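Side-chain contacts in aldehyde dehydrogenase (Trypanosoma brucei, PDB 5MYP), which probably oxidises aldehydes to the corresponding carboxylic acids with NAD+ as electron acceptor: residues Leu139-Ala143 with Ala144-Ala148; Tyr448-Glu451 with Thr452-Arg456. All coordinates share one frame; numbering follows the deposited sequence.

Contact 1: residues Leu139-Ala143 with Ala144-Ala148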
loop_
_atom_site.group_PDB
_atom_site.type_symbol
_atom_site.label_atom_id
_atom_site.label_comp_id
_atom_site.label_asym_id
_atom_site.label_seq_id
_atom_site.Cartn_x
_atom_site.Cartn_y
_atom_site.Cartn_z
ATOM N N LEU A 139 5.389 -6.878 16.567
ATOM C CA LEU A 139 5.034 -8.305 16.564
ATOM C C LEU A 139 4.715 -8.795 15.151
ATOM O O LEU A 139 5.207 -9.841 14.724
ATOM C CB LEU A 139 3.846 -8.575 17.489
ATOM C CG LEU A 139 4.108 -8.439 18.987
ATOM C CD1 LEU A 139 2.795 -8.383 19.750
ATOM C CD2 LEU A 139 4.983 -9.580 19.481
ATOM N N GLY A 140 3.912 -8.013 14.434
ATOM C CA GLY A 140 3.583 -8.295 13.042
ATOM C C GLY A 140 4.780 -8.320 12.106
ATOM O O GLY A 140 4.898 -9.215 11.274
ATOM N N ALA A 141 5.664 -7.334 12.244
ATOM C CA ALA A 141 6.873 -7.254 11.411
ATOM C C ALA A 141 7.788 -8.468 11.618
ATOM O O ALA A 141 8.328 -9.007 10.658
ATOM C CB ALA A 141 7.633 -5.962 11.689
ATOM N N LEU A 142 7.931 -8.898 12.872
ATOM C CA LEU A 142 8.772 -10.047 13.203
ATOM C C LEU A 142 8.128 -11.378 12.793
ATOM O O LEU A 142 8.834 -12.309 12.393
ATOM C CB LEU A 142 9.112 -10.048 14.695
ATOM C CG LEU A 142 9.917 -8.831 15.178
ATOM C CD1 LEU A 142 9.967 -8.764 16.692
ATOM C CD2 LEU A 142 11.324 -8.825 14.587
ATOM N N ALA A 143 6.798 -11.457 12.870
ATOM C CA ALA A 143 6.055 -12.631 12.380
ATOM C C ALA A 143 6.273 -12.878 10.882
ATOM O O ALA A 143 6.304 -14.036 10.439
ATOM C CB ALA A 143 4.567 -12.479 12.678
ATOM N N ALA A 144 6.444 -11.789 10.125
ATOM C CA ALA A 144 6.697 -11.837 8.682
ATOM C C ALA A 144 8.169 -12.056 8.295
ATOM O O ALA A 144 8.497 -12.031 7.113
ATOM C CB ALA A 144 6.171 -10.561 8.025
ATOM N N GLY A 145 9.049 -12.272 9.273
ATOM C CA GLY A 145 10.449 -12.608 9.011
ATOM C C GLY A 145 11.366 -11.422 8.754
ATOM O O GLY A 145 12.456 -11.586 8.207
ATOM N N ASN A 146 10.931 -10.232 9.154
ATOM C CA ASN A 146 11.750 -9.026 9.053
ATOM C C ASN A 146 12.559 -8.860 10.329
ATOM O O ASN A 146 12.283 -9.507 11.345
ATOM C CB ASN A 146 10.855 -7.801 8.866
ATOM C CG ASN A 146 9.969 -7.917 7.646
ATOM O OD1 ASN A 146 10.444 -7.893 6.507
ATOM N ND2 ASN A 146 8.669 -8.059 7.879
ATOM N N THR A 147 13.573 -8.003 10.264
ATOM C CA THR A 147 14.126 -7.380 11.458
ATOM C C THR A 147 13.530 -5.979 11.527
ATOM O O THR A 147 12.837 -5.545 10.600
ATOM C CB THR A 147 15.665 -7.351 11.450
ATOM O OG1 THR A 147 16.134 -6.594 10.330
ATOM C CG2 THR A 147 16.215 -8.765 11.370
ATOM N N ALA A 148 13.769 -5.278 12.627
ATOM C CA ALA A 148 13.090 -4.011 12.860
ATOM C C ALA A 148 13.896 -3.031 13.685
ATOM O O ALA A 148 14.782 -3.423 14.438
ATOM C CB ALA A 148 11.740 -4.250 13.518
#
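The carbonyls of A141 and L142, in the last turn of helix 132-143, meet the amides of G145 and N146 in a Schellman motif. The A144 amide still bonds in helical fashion to G140 O, at 3.2 Å. G145 then leaves the helix with a positive phi of 84°, a value that favours glycine. The two bonds of the motif point back into the last turn. N146 N reaches A141 O at 3.2 Å, and G145 N reaches L142 O at 3.1 Å. The second donor stands well above the carbonyl plane of L142, so it does not use a lone pair. The motif turns the chain from the helix into strand 147-151, within the beta-alpha-beta unit of strand 110-124, helix 132-143 and strand 147-151.

The N146 side chain adds a third bond to the turn. Its CG lies anti to its own carbonyl carbon, with chi1 near -58°, which turns the amide back toward the carbonyl of A141. N146 ND2 donates to A141 O at 3.0 Å, in the carbonyl plane and on a lone pair. A141 O is thus gripped twice by one residue, through its backbone N-H and its side-chain amide. The other end of this amide has partners in strand 110-124: N146 OD1 accepts from the amides of L118 and G119. All of this is buried, and these bonds hold the amide group in a defined rotation.

Two methyl groups rest against carbonyl oxygens. A144 CB sits 3.7 Å from G140 O, beside the helix end. L142 starts away from the turn, but its branch folds back. L142 CD2 comes to 3.4 Å from N146 O, which accepts a hydrogen bond from N33 ND2.

Contact 2: residues Tyr448-Glu451 with Thr452-Arg456; sequences YSFE and TFSHR
S454 OG donates to F450 O at 2.7 Å. The hydroxyl approaches tilted 30° from the carbonyl plane of F450. It reaches back because S454 OG lies anti to its own carbonyl carbon, chi1 -63°, beside its backbone N. The same hydroxyl lies over one face of the F450 ring, offset toward the rim, with F450 CE1 at 3.6 Å. F450 thus meets S454 through both its carbonyl and its ring.

Backbone bonds close the last turn of the helix. F453 N bonds to S449 O at 2.9 Å, nearly in line with the carbonyl. F453 CD2 also comes within 3.1 Å of S449 O, with the ring placed obliquely to it. S454 N bonds to E451 O at 3.2 Å, from well above the carbonyl plane.

One residue earlier, T452 N bonds to Y448 O at 2.9 Å. T452 OG1 lies 2.8 Å from the same oxygen, but it also has A443 O as a partner, so the destination of its proton is open. The T452 side chain is about 8 Å from that of E223, a predicted active-site residue.

Outside the turn, the F453 ring meets H196 edge-to-face, and Y448 packs on R456 of the second subunit. The arrangement is the C-terminal end of helix 447-452, where a serine hydroxyl bonds back to a carbonyl of the last turn as the chain passes into strand 454-461 of the mixed sheet.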
loop_
_atom_site.group_PDB
_atom_site.type_symbol
_atom_site.label_atom_id
_atom_site.label_comp_id
_atom_site.label_asym_id
_atom_site.label_seq_id
_atom_site.Cartn_x
_atom_site.Cartn_y
_atom_site.Cartn_z
ATOM N N TYR A 448 -3.326 -9.263 8.789
ATOM C CA TYR A 448 -3.118 -8.038 8.011
ATOM C C TYR A 448 -1.774 -7.388 8.333
ATOM O O TYR A 448 -1.195 -6.724 7.475
ATOM C CB TYR A 448 -4.301 -7.082 8.208
ATOM C CG TYR A 448 -5.599 -7.786 7.885
ATOM C CD1 TYR A 448 -5.950 -8.048 6.562
ATOM C CD2 TYR A 448 -6.444 -8.246 8.894
ATOM C CE1 TYR A 448 -7.127 -8.719 6.250
ATOM C CE2 TYR A 448 -7.620 -8.916 8.591
ATOM C CZ TYR A 448 -7.955 -9.149 7.264
ATOM O OH TYR A 448 -9.117 -9.814 6.943
ATOM N N SER A 449 -1.273 -7.599 9.550
ATOM C CA SER A 449 0.122 -7.276 9.872
ATOM C C SER A 449 1.060 -8.144 9.042
ATOM O O SER A 449 1.985 -7.637 8.412
ATOM C CB SER A 449 0.430 -7.489 11.352
ATOM O OG SER A 449 -0.198 -6.521 12.164
ATOM N N PHE A 450 0.811 -9.455 9.033
ATOM C CA PHE A 450 1.650 -10.364 8.260
ATOM C C PHE A 450 1.696 -9.941 6.789
ATOM O O PHE A 450 2.775 -9.869 6.198
ATOM C CB PHE A 450 1.182 -11.820 8.382
ATOM C CG PHE A 450 2.049 -12.776 7.620
ATOM C CD1 PHE A 450 1.788 -13.052 6.279
ATOM C CD2 PHE A 450 3.155 -13.358 8.220
ATOM C CE1 PHE A 450 2.600 -13.910 5.555
ATOM C CE2 PHE A 450 3.975 -14.221 7.503
ATOM C CZ PHE A 450 3.697 -14.494 6.169
ATOM N N GLU A 451 0.530 -9.649 6.215
ATOM C CA GLU A 451 0.441 -9.216 4.819
ATOM C C GLU A 451 1.139 -7.875 4.580
ATOM O O GLU A 451 1.900 -7.743 3.626
ATOM C CB GLU A 451 -1.019 -9.156 4.361
ATOM C CG GLU A 451 -1.649 -10.532 4.216
ATOM C CD GLU A 451 -3.141 -10.484 3.929
ATOM O OE1 GLU A 451 -3.726 -9.381 3.845
ATOM O OE2 GLU A 451 -3.732 -11.568 3.777
ATOM N N THR A 452 0.902 -6.906 5.463
ATOM C CA THR A 452 1.521 -5.576 5.357
ATOM C C THR A 452 3.052 -5.628 5.394
ATOM O O THR A 452 3.704 -4.906 4.647
ATOM C CB THR A 452 0.990 -4.631 6.457
ATOM O OG1 THR A 452 -0.386 -4.370 6.200
ATOM C CG2 THR A 452 1.742 -3.293 6.495
ATOM N N PHE A 453 3.610 -6.492 6.241
ATOM C CA PHE A 453 5.065 -6.611 6.387
ATOM C C PHE A 453 5.698 -7.733 5.538
ATOM O O PHE A 453 6.832 -8.136 5.798
ATOM C CB PHE A 453 5.412 -6.760 7.875
ATOM C CG PHE A 453 4.945 -5.604 8.725
ATOM C CD1 PHE A 453 5.382 -4.309 8.462
ATOM C CD2 PHE A 453 4.075 -5.804 9.788
ATOM C CE1 PHE A 453 4.956 -3.241 9.238
ATOM C CE2 PHE A 453 3.647 -4.740 10.570
ATOM C CZ PHE A 453 4.088 -3.455 10.296
ATOM N N SER A 454 4.972 -8.207 4.519
ATOM C CA SER A 454 5.461 -9.197 3.564
ATOM C C SER A 454 5.286 -8.680 2.143
ATOM O O SER A 454 4.499 -7.762 1.895
ATOM C CB SER A 454 4.671 -10.512 3.685
ATOM O OG SER A 454 4.832 -11.115 4.948
ATOM N N HIS A 455 6.021 -9.283 1.220
ATOM C CA HIS A 455 5.801 -9.081 -0.194
ATOM C C HIS A 455 5.082 -10.310 -0.743
ATOM O O HIS A 455 5.589 -11.424 -0.633
ATOM C CB HIS A 455 7.120 -8.864 -0.933
ATOM C CG HIS A 455 6.962 -8.830 -2.416
ATOM N ND1 HIS A 455 5.907 -8.188 -3.017
ATOM C CD2 HIS A 455 7.711 -9.346 -3.418
ATOM C CE1 HIS A 455 6.012 -8.306 -4.325
ATOM N NE2 HIS A 455 7.095 -9.006 -4.597
ATOM N N ARG A 456 3.901 -10.100 -1.319
ATOM C CA ARG A 456 3.173 -11.164 -2.015
ATOM C C ARG A 456 3.779 -11.307 -3.411
ATOM O O ARG A 456 3.663 -10.402 -4.236
ATOM C CB ARG A 456 1.678 -10.833 -2.092
ATOM C CG ARG A 456 0.833 -11.925 -2.728
ATOM C CD ARG A 456 -0.642 -11.586 -2.696
ATOM N NE ARG A 456 -0.928 -10.293 -3.307
ATOM C CZ ARG A 456 -2.111 -9.684 -3.277
ATOM N NH1 ARG A 456 -3.165 -10.250 -2.687
ATOM N NH2 ARG A 456 -2.252 -8.497 -3.857
#

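In the fold
Contact 1 comes first along the chain and contact 2 some 300 residues later, yet their centres are only about 9 Å apart. Both are helix ends that run into strands of one mixed sheet. Strands 147-151 and 454-461 each pair with strand 110-124, the first parallel and the second antiparallel. The two turns also touch directly. N146 ND2 probably donates to F453 O at 2.8 Å, A144 CB packs on S454 OG, and F453 CD2 lies against A141 N. The late strand 454-461 thus lies beside the early beta-alpha-beta unit, and the chain's C-terminal part returns to that sheet. Contact 2, unlike contact 1, also reaches the second subunit.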